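Local coordinates for protein lipase (Streptomyces rimosus, PDB 5MAL) that hydrolyses triacylglycerols and other carboxylic esters, with a preference for medium-length acyl chains, as a secreted lipase of the SGNH hydrolase superfamily, at residues 35-40 / 225-230; 46-51 / 65-70; 173-178 / 183-188. One frame throughout, in Å; residues are numbered along the deposited sequence.

All three contacts join elements built round the same parallel sheet, each at a different place. Contact 1 packs two helices, 34-40 and 219-232, that lie on the sheet, with P35 and L230 among the residues touching it; it is partly buried and wholly apolar. Contact 3, also partly buried, sets helix 159-180 on edge strand 184-186 and adds a backbone hydrogen bond to its methyl and ring packing. Contact 2 is the surface member, a single proline against the edge strand at the other end of the sheet. Strand 46-49 of contact 2 turns F47 and F49 to helix 34-40 of contact 1, while V229 of contact 1 meets G186 of contact 3.

Contact 1 (35-40 / 225-230); sequences PALWAA and GYLPVL
L37 and W38 pack against L227 and L230 in an apolar helix-helix contact, partly buried, between helix 34-40 and helix 219-232. The axes of the two segments approach to 9.4 Å at an angle of 51°. L227 does the wedging: with CG anti to its own backbone N (chi1 171°), it reaches toward helix 34-40 and splits its two methyls between neighbouring residues. L227 CD2 lies 3.7 Å from L37 CB, while L227 CD1 lies near the plane of the W38 indole at its edge and 3.9 Å from W38 CB. One turn on, L230 crosses W38 at about a right angle. L230 CD2 comes obliquely to the pyrrole part of the ring, 3.4 Å from W38 CD1. In the three-layer alpha/beta/alpha sandwich of SGNH hydrolases, these two helices share a layer on the central parallel sheet, where P35 rests on strands 3-8 and 46-49 and L230 reaches Y4 and V137. The indole is held on several sides: H42 stacks with it, Y4 meets it edge-to-face, and W38 NE1 donates to the carbonyl of T234. That last bond ties the C-terminal residue of the chain to helix 34-40 and probably helps to fix the rotation of the indole against which L230 packs. P228, whose N has no bond to the turn before, kinks helix 219-232 just after L227.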
loop_
_atom_site.group_PDB
_atom_site.type_symbol
_atom_site.label_atom_id
_atom_site.label_comp_id
_atom_site.label_asym_id
_atom_site.label_seq_id
_atom_site.Cartn_x
_atom_site.Cartn_y
_atom_site.Cartn_z
ATOM N N PRO A 35 4.703 -9.003 -2.896
ATOM C CA PRO A 35 5.911 -9.165 -3.709
ATOM C C PRO A 35 6.635 -10.474 -3.457
ATOM O O PRO A 35 7.110 -11.085 -4.404
ATOM C CB PRO A 35 6.789 -7.985 -3.270
ATOM C CG PRO A 35 5.816 -6.960 -2.811
ATOM C CD PRO A 35 4.799 -7.784 -2.067
ATOM N N ALA A 36 6.717 -10.896 -2.205
ATOM C CA ALA A 36 7.393 -12.149 -1.899
ATOM C C ALA A 36 6.636 -13.328 -2.516
ATOM O O ALA A 36 7.241 -14.260 -3.044
ATOM C CB ALA A 36 7.530 -12.325 -0.407
ATOM N N LEU A 37 5.309 -13.288 -2.456
ATOM C CA LEU A 37 4.507 -14.329 -3.089
ATOM C C LEU A 37 4.706 -14.353 -4.602
ATOM O O LEU A 37 4.765 -15.422 -5.227
ATOM C CB LEU A 37 3.028 -14.138 -2.771
ATOM C CG LEU A 37 2.620 -14.343 -1.311
ATOM C CD1 LEU A 37 1.141 -14.031 -1.163
ATOM C CD2 LEU A 37 2.916 -15.762 -0.854
ATOM N N TRP A 38 4.780 -13.171 -5.198
ATOM C CA TRP A 38 5.017 -13.090 -6.621
ATOM C C TRP A 38 6.375 -13.700 -6.954
ATOM O O TRP A 38 6.484 -14.525 -7.849
ATOM C CB TRP A 38 4.952 -11.641 -7.101
ATOM C CG TRP A 38 4.825 -11.523 -8.580
ATOM C CD1 TRP A 38 3.667 -11.390 -9.304
ATOM C CD2 TRP A 38 5.890 -11.505 -9.526
ATOM N NE1 TRP A 38 3.957 -11.296 -10.641
ATOM C CE2 TRP A 38 5.314 -11.373 -10.805
ATOM C CE3 TRP A 38 7.281 -11.605 -9.418
ATOM C CZ2 TRP A 38 6.079 -11.319 -11.966
ATOM C CZ3 TRP A 38 8.041 -11.560 -10.587
ATOM C CH2 TRP A 38 7.434 -11.420 -11.836
ATOM N N ALA A 39 7.410 -13.308 -6.224
ATOM C CA ALA A 39 8.743 -13.783 -6.554
ATOM C C ALA A 39 8.799 -15.305 -6.381
ATOM O O ALA A 39 9.365 -16.017 -7.217
ATOM C CB ALA A 39 9.806 -13.090 -5.685
ATOM N N ALA A 40 8.152 -15.799 -5.330
ATOM C CA ALA A 40 8.195 -17.223 -5.011
ATOM C C ALA A 40 7.421 -18.076 -6.015
ATOM O O ALA A 40 7.577 -19.298 -6.042
ATOM C CB ALA A 40 7.667 -17.460 -3.612
ATOM N N GLY A 225 -5.842 -10.500 -2.170
ATOM C CA GLY A 225 -6.206 -9.124 -2.424
ATOM C C GLY A 225 -5.121 -8.500 -3.279
ATOM O O GLY A 225 -5.349 -8.182 -4.444
ATOM N N TYR A 226 -3.923 -8.348 -2.722
ATOM C CA TYR A 226 -2.853 -7.689 -3.466
ATOM C C TYR A 226 -2.225 -8.510 -4.573
ATOM O O TYR A 226 -2.089 -8.023 -5.689
ATOM C CB TYR A 226 -1.744 -7.229 -2.518
ATOM C CG TYR A 226 -2.009 -5.847 -2.040
ATOM C CD1 TYR A 226 -2.789 -5.624 -0.911
ATOM C CD2 TYR A 226 -1.510 -4.742 -2.736
ATOM C CE1 TYR A 226 -3.053 -4.335 -0.477
ATOM C CE2 TYR A 226 -1.776 -3.464 -2.323
ATOM C CZ TYR A 226 -2.546 -3.267 -1.190
ATOM O OH TYR A 226 -2.800 -1.995 -0.777
ATOM N N LEU A 227 -1.828 -9.737 -4.268
ATOM C CA LEU A 227 -1.070 -10.524 -5.240
ATOM C C LEU A 227 -1.825 -10.718 -6.559
ATOM O O LEU A 227 -1.227 -10.579 -7.618
ATOM C CB LEU A 227 -0.679 -11.875 -4.640
ATOM C CG LEU A 227 -0.067 -12.850 -5.650
ATOM C CD1 LEU A 227 1.248 -12.326 -6.198
ATOM C CD2 LEU A 227 0.109 -14.231 -5.017
ATOM N N PRO A 228 -3.141 -11.011 -6.508
ATOM C CA PRO A 228 -3.803 -11.193 -7.803
ATOM C C PRO A 228 -3.784 -9.923 -8.646
ATOM O O PRO A 228 -3.745 -9.976 -9.877
ATOM C CB PRO A 228 -5.227 -11.593 -7.407
ATOM C CG PRO A 228 -5.053 -12.280 -6.080
ATOM C CD PRO A 228 -4.015 -11.421 -5.392
ATOM N N VAL A 229 -3.767 -8.771 -7.988
ATOM C CA VAL A 229 -3.695 -7.515 -8.720
ATOM C C VAL A 229 -2.318 -7.326 -9.370
ATOM O O VAL A 229 -2.230 -6.868 -10.502
ATOM C CB VAL A 229 -4.037 -6.345 -7.807
ATOM C CG1 VAL A 229 -3.924 -5.044 -8.549
ATOM C CG2 VAL A 229 -5.459 -6.528 -7.307
ATOM N N LEU A 230 -1.248 -7.693 -8.673
ATOM C CA LEU A 230 0.054 -7.661 -9.311
ATOM C C LEU A 230 0.077 -8.646 -10.474
ATOM O O LEU A 230 0.541 -8.308 -11.553
ATOM C CB LEU A 230 1.175 -7.966 -8.324
ATOM C CG LEU A 230 2.561 -7.990 -8.969
ATOM C CD1 LEU A 230 2.884 -6.632 -9.606
ATOM C CD2 LEU A 230 3.572 -8.338 -7.897
#

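Contact 2 (46-51 / 65-70); sequences RFNFTA and LTPVNS
P67 packs on N48 and T50 where the beta-alpha-beta crossover of the SGNH hydrolase sheet runs from edge strand 46-49 through helix 57-64 to strand 74-78, passing over strand 3-8, which lies between them in the sheet. Residues 65-70 form the loop after that helix, and they fold back over the side of the strand that N48 and T50 occupy; F47 and F49 go to the other side, against helix 34-40. N48 has CG anti to its carbonyl carbon (chi1 -84°), which lays the start of the side chain alongside the pyrrolidine, the two running past each other in opposite directions. The amide carbon N48 CG comes within 3.5 Å of P67 CB, and N48 CB lies 3.7 Å from P67 CG, a touch made by carbon atoms. T50 divides its branches between two tasks. With OG1 between the backbone N and the carbonyl carbon (chi1 58°), the hydroxyl bonds to the carbonyl O of Q64 and CG2 is turned to the proline. The hydroxyl thereby ties the strand's end to the end of helix 57-64 and probably helps to hold CG2 toward the proline. P67 itself is presented by a type I beta turn from L65 to V68, in which it holds the third position; V68 N closes the turn on L65 O at 2.8 Å. P67 CG, which also touches N48 CB, lies 3.8 Å from T50 CG2.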
loop_
_atom_site.group_PDB
_atom_site.type_symbol
_atom_site.label_atom_id
_atom_site.label_comp_id
_atom_site.label_asym_id
_atom_site.label_seq_id
_atom_site.Cartn_x
_atom_site.Cartn_y
_atom_site.Cartn_z
ATOM N N ARG A 46 14.951 -12.610 -9.761
ATOM C CA ARG A 46 15.963 -11.925 -8.979
ATOM C C ARG A 46 15.214 -10.843 -8.218
ATOM O O ARG A 46 14.865 -9.802 -8.767
ATOM C CB ARG A 46 17.061 -11.345 -9.869
ATOM C CG ARG A 46 18.433 -11.339 -9.227
ATOM C CD ARG A 46 19.502 -10.960 -10.239
ATOM N NE ARG A 46 19.207 -11.511 -11.560
ATOM C CZ ARG A 46 20.044 -11.470 -12.592
ATOM N NH1 ARG A 46 21.236 -10.902 -12.459
ATOM N NH2 ARG A 46 19.688 -12.000 -13.756
ATOM N N PHE A 47 14.951 -11.128 -6.954
ATOM C CA PHE A 47 13.977 -10.394 -6.167
ATOM C C PHE A 47 14.631 -9.399 -5.212
ATOM O O PHE A 47 15.149 -9.762 -4.158
ATOM C CB PHE A 47 13.116 -11.409 -5.414
ATOM C CG PHE A 47 12.061 -10.810 -4.537
ATOM C CD1 PHE A 47 11.279 -9.746 -4.967
ATOM C CD2 PHE A 47 11.820 -11.352 -3.287
ATOM C CE1 PHE A 47 10.292 -9.226 -4.136
ATOM C CE2 PHE A 47 10.836 -10.835 -2.467
ATOM C CZ PHE A 47 10.076 -9.778 -2.896
ATOM N N ASN A 48 14.592 -8.129 -5.581
ATOM C CA ASN A 48 15.106 -7.088 -4.712
ATOM C C ASN A 48 13.973 -6.381 -3.979
ATOM O O ASN A 48 13.275 -5.536 -4.541
ATOM C CB ASN A 48 15.955 -6.096 -5.509
ATOM C CG ASN A 48 17.388 -6.583 -5.687
ATOM O OD1 ASN A 48 18.153 -6.674 -4.724
ATOM N ND2 ASN A 48 17.746 -6.909 -6.908
ATOM N N PHE A 49 13.817 -6.746 -2.713
ATOM C CA PHE A 49 12.664 -6.344 -1.934
ATOM C C PHE A 49 13.089 -5.260 -0.973
ATOM O O PHE A 49 13.709 -5.561 0.048
ATOM C CB PHE A 49 12.126 -7.575 -1.201
ATOM C CG PHE A 49 10.740 -7.428 -0.631
ATOM C CD1 PHE A 49 9.930 -6.340 -0.938
ATOM C CD2 PHE A 49 10.219 -8.453 0.153
ATOM C CE1 PHE A 49 8.630 -6.242 -0.416
ATOM C CE2 PHE A 49 8.924 -8.381 0.662
ATOM C CZ PHE A 49 8.125 -7.274 0.375
ATOM N N THR A 50 12.775 -4.012 -1.301
ATOM C CA THR A 50 13.245 -2.892 -0.495
ATOM C C THR A 50 12.096 -2.123 0.163
ATOM O O THR A 50 12.319 -1.157 0.886
ATOM C CB THR A 50 14.095 -1.916 -1.333
ATOM O OG1 THR A 50 13.329 -1.444 -2.445
ATOM C CG2 THR A 50 15.339 -2.616 -1.840
ATOM N N ALA A 51 10.866 -2.552 -0.090
ATOM C CA ALA A 51 9.713 -1.966 0.578
ATOM C C ALA A 51 9.925 -1.990 2.085
ATOM O O ALA A 51 10.596 -2.878 2.607
ATOM C CB ALA A 51 8.429 -2.722 0.202
ATOM N N LEU A 65 15.579 2.805 -3.672
ATOM C CA LEU A 65 15.750 2.717 -5.120
ATOM C C LEU A 65 17.092 2.118 -5.531
ATOM O O LEU A 65 17.349 1.932 -6.720
ATOM C CB LEU A 65 15.582 4.092 -5.755
ATOM C CG LEU A 65 14.192 4.713 -5.615
ATOM C CD1 LEU A 65 14.211 6.133 -6.122
ATOM C CD2 LEU A 65 13.139 3.891 -6.357
ATOM N N THR A 66 17.936 1.795 -4.556
ATOM C CA THR A 66 19.284 1.305 -4.844
ATOM C C THR A 66 19.362 0.188 -5.913
ATOM O O THR A 66 20.181 0.281 -6.832
ATOM C CB THR A 66 19.974 0.835 -3.549
ATOM O OG1 THR A 66 20.076 1.949 -2.652
ATOM C CG2 THR A 66 21.359 0.287 -3.833
ATOM N N PRO A 67 18.497 -0.843 -5.831
ATOM C CA PRO A 67 18.597 -1.902 -6.845
ATOM C C PRO A 67 17.814 -1.638 -8.129
ATOM O O PRO A 67 17.722 -2.525 -8.988
ATOM C CB PRO A 67 18.019 -3.121 -6.115
ATOM C CG PRO A 67 16.987 -2.537 -5.214
ATOM C CD PRO A 67 17.507 -1.178 -4.786
ATOM N N VAL A 68 17.237 -0.450 -8.256
ATOM C CA VAL A 68 16.492 -0.104 -9.456
ATOM C C VAL A 68 17.470 0.431 -10.488
ATOM O O VAL A 68 18.108 1.446 -10.262
ATOM C CB VAL A 68 15.413 0.948 -9.174
ATOM C CG1 VAL A 68 14.705 1.338 -10.453
ATOM C CG2 VAL A 68 14.428 0.405 -8.144
ATOM N N ASN A 69 17.598 -0.253 -11.613
ATOM C CA ASN A 69 18.573 0.158 -12.613
ATOM C C ASN A 69 18.165 -0.351 -13.990
ATOM O O ASN A 69 17.049 -0.847 -14.167
ATOM C CB ASN A 69 19.969 -0.335 -12.220
ATOM C CG ASN A 69 20.014 -1.826 -11.990
ATOM O OD1 ASN A 69 19.520 -2.608 -12.802
ATOM N ND2 ASN A 69 20.583 -2.228 -10.865
ATOM N N SER A 70 19.047 -0.219 -14.976
ATOM C CA SER A 70 18.648 -0.548 -16.338
ATOM C C SER A 70 18.282 -2.025 -16.484
ATOM O O SER A 70 17.517 -2.396 -17.371
ATOM C CB SER A 70 19.745 -0.164 -17.335
ATOM O OG SER A 70 20.995 -0.667 -16.924
#

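Contact 3 (173-178 / 183-188)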
loop_
_atom_site.group_PDB
_atom_site.type_symbol
_atom_site.label_atom_id
_atom_site.label_comp_id
_atom_site.label_asym_id
_atom_site.label_seq_id
_atom_site.Cartn_x
_atom_site.Cartn_y
_atom_site.Cartn_z
ATOM N N VAL A 173 -5.737 9.868 -7.140
ATOM C CA VAL A 173 -4.514 10.636 -7.352
ATOM C C VAL A 173 -3.418 9.744 -7.922
ATOM O O VAL A 173 -2.711 10.101 -8.865
ATOM C CB VAL A 173 -4.025 11.285 -6.050
ATOM C CG1 VAL A 173 -2.620 11.830 -6.217
ATOM C CG2 VAL A 173 -4.974 12.404 -5.631
ATOM N N THR A 174 -3.312 8.550 -7.363
ATOM C CA THR A 174 -2.234 7.648 -7.725
ATOM C C THR A 174 -2.447 7.010 -9.087
ATOM O O THR A 174 -1.491 6.841 -9.848
ATOM C CB THR A 174 -2.072 6.558 -6.655
ATOM O OG1 THR A 174 -1.827 7.193 -5.403
ATOM C CG2 THR A 174 -0.885 5.685 -6.973
ATOM N N ALA A 175 -3.686 6.653 -9.413
ATOM C CA ALA A 175 -3.932 6.072 -10.723
ATOM C C ALA A 175 -3.569 7.083 -11.805
ATOM O O ALA A 175 -2.935 6.736 -12.798
ATOM C CB ALA A 175 -5.371 5.629 -10.863
ATOM N N LYS A 176 -3.942 8.337 -11.605
ATOM C CA LYS A 176 -3.610 9.355 -12.611
ATOM C C LYS A 176 -2.110 9.676 -12.669
ATOM O O LYS A 176 -1.585 9.860 -13.764
ATOM C CB LYS A 176 -4.444 10.621 -12.390
ATOM C CG LYS A 176 -5.912 10.292 -12.187
ATOM C CD LYS A 176 -6.861 11.468 -12.430
ATOM C CE LYS A 176 -6.270 12.803 -12.016
ATOM N NZ LYS A 176 -7.369 13.801 -11.836
ATOM N N ARG A 177 -1.422 9.721 -11.527
ATOM C CA ARG A 177 0.035 9.897 -11.540
ATOM C C ARG A 177 0.720 8.726 -12.228
ATOM O O ARG A 177 1.624 8.917 -13.036
ATOM C CB ARG A 177 0.614 10.035 -10.125
ATOM C CG ARG A 177 0.423 11.377 -9.412
ATOM C CD ARG A 177 1.066 12.553 -10.143
ATOM N NE ARG A 177 0.162 13.036 -11.172
ATOM C CZ ARG A 177 0.520 13.327 -12.415
ATOM N NH1 ARG A 177 1.787 13.207 -12.801
ATOM N NH2 ARG A 177 -0.403 13.745 -13.264
ATOM N N ALA A 178 0.295 7.507 -11.887
ATOM C CA ALA A 178 0.871 6.304 -12.477
ATOM C C ALA A 178 0.723 6.334 -13.991
ATOM O O ALA A 178 1.690 6.150 -14.732
ATOM C CB ALA A 178 0.211 5.071 -11.903
ATOM N N PHE A 183 2.887 4.105 -16.169
ATOM C CA PHE A 183 2.880 2.938 -15.280
ATOM C C PHE A 183 1.493 2.342 -15.220
ATOM O O PHE A 183 0.503 3.057 -15.389
ATOM C CB PHE A 183 3.307 3.292 -13.861
ATOM C CG PHE A 183 4.659 3.951 -13.753
ATOM C CD1 PHE A 183 5.608 3.824 -14.755
ATOM C CD2 PHE A 183 4.986 4.659 -12.609
ATOM C CE1 PHE A 183 6.855 4.426 -14.622
ATOM C CE2 PHE A 183 6.216 5.266 -12.473
ATOM C CZ PHE A 183 7.161 5.142 -13.486
ATOM N N ALA A 184 1.423 1.037 -14.983
ATOM C CA ALA A 184 0.151 0.393 -14.714
ATOM C C ALA A 184 -0.277 0.754 -13.307
ATOM O O ALA A 184 0.570 0.939 -12.431
ATOM C CB ALA A 184 0.253 -1.106 -14.859
ATOM N N PHE A 185 -1.582 0.885 -13.110
ATOM C CA PHE A 185 -2.159 1.011 -11.774
ATOM C C PHE A 185 -2.987 -0.219 -11.469
ATOM O O PHE A 185 -3.814 -0.652 -12.284
ATOM C CB PHE A 185 -3.024 2.260 -11.650
ATOM C CG PHE A 185 -3.622 2.435 -10.295
ATOM C CD1 PHE A 185 -2.852 2.899 -9.245
ATOM C CD2 PHE A 185 -4.950 2.099 -10.056
ATOM C CE1 PHE A 185 -3.402 3.050 -7.974
ATOM C CE2 PHE A 185 -5.499 2.253 -8.796
ATOM C CZ PHE A 185 -4.714 2.735 -7.757
ATOM N N GLY A 186 -2.763 -0.788 -10.294
ATOM C CA GLY A 186 -3.507 -1.947 -9.857
ATOM C C GLY A 186 -4.464 -1.520 -8.762
ATOM O O GLY A 186 -4.057 -1.167 -7.646
ATOM N N ASP A 187 -5.746 -1.514 -9.097
ATOM C CA ASP A 187 -6.785 -1.139 -8.147
ATOM C C ASP A 187 -7.120 -2.341 -7.275
ATOM O O ASP A 187 -7.719 -3.306 -7.746
ATOM C CB ASP A 187 -8.025 -0.650 -8.894
ATOM C CG ASP A 187 -9.166 -0.282 -7.967
ATOM O OD1 ASP A 187 -8.981 -0.296 -6.731
ATOM O OD2 ASP A 187 -10.256 0.040 -8.488
ATOM N N VAL A 188 -6.755 -2.296 -6.002
ATOM C CA VAL A 188 -6.960 -3.492 -5.192
ATOM C C VAL A 188 -8.377 -3.584 -4.633
ATOM O O VAL A 188 -8.727 -4.571 -3.999
ATOM C CB VAL A 188 -5.937 -3.585 -4.042
ATOM C CG1 VAL A 188 -4.528 -3.755 -4.622
ATOM C CG2 VAL A 188 -6.021 -2.377 -3.111
#
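A175 lays its methyl over a face of the F185 ring, and round this pair helix 159-180 fits onto strand 184-186. Together with strand 135-139, which precedes the helix in the chain, these elements make the last beta-alpha-beta unit of the parallel sheet, the strand running back nearly antiparallel to the helix. Small residues let the two come close: the axes of the two segments are 7.6 Å apart. The main bump is F185, whose CG stands anti to its backbone N (chi1 -179°), so that the ring rises along the helix surface. A175 CB sits 3.8 Å from the F185 ring centroid and 17° off the normal, a CH-pi contact. On its CE1 side the ring meets T174 obliquely, the two side chains crossing at about a right angle, with F185 CE1 3.8 Å from T174 CG2. T174 OG1 is turned back to the carbonyl O of I170, and it is the methyl that meets the phenyl. A second bump, the methyl of A178, sits in the hollow between the bases of F183 and F185: A178 CB is 4.1 Å from F183 CB and 4.3 Å from F185 CB. With F185 cut back to an alanine, the A175 methyl is likely to lose its aromatic face and T174 CG2 its neighbour, opening a gap beneath the helix. F183 directs its ring to Y124 of helix 98-130, which it meets edge-to-face. F183 N donates to A178 O at 2.8 Å, from 40° above the carbonyl plane. The chemistry thus divides along the contact: methyl and ring packing hold the helix by shape, while one main-chain bond pins the tight connection where the chain leaves the helix and enters the strand.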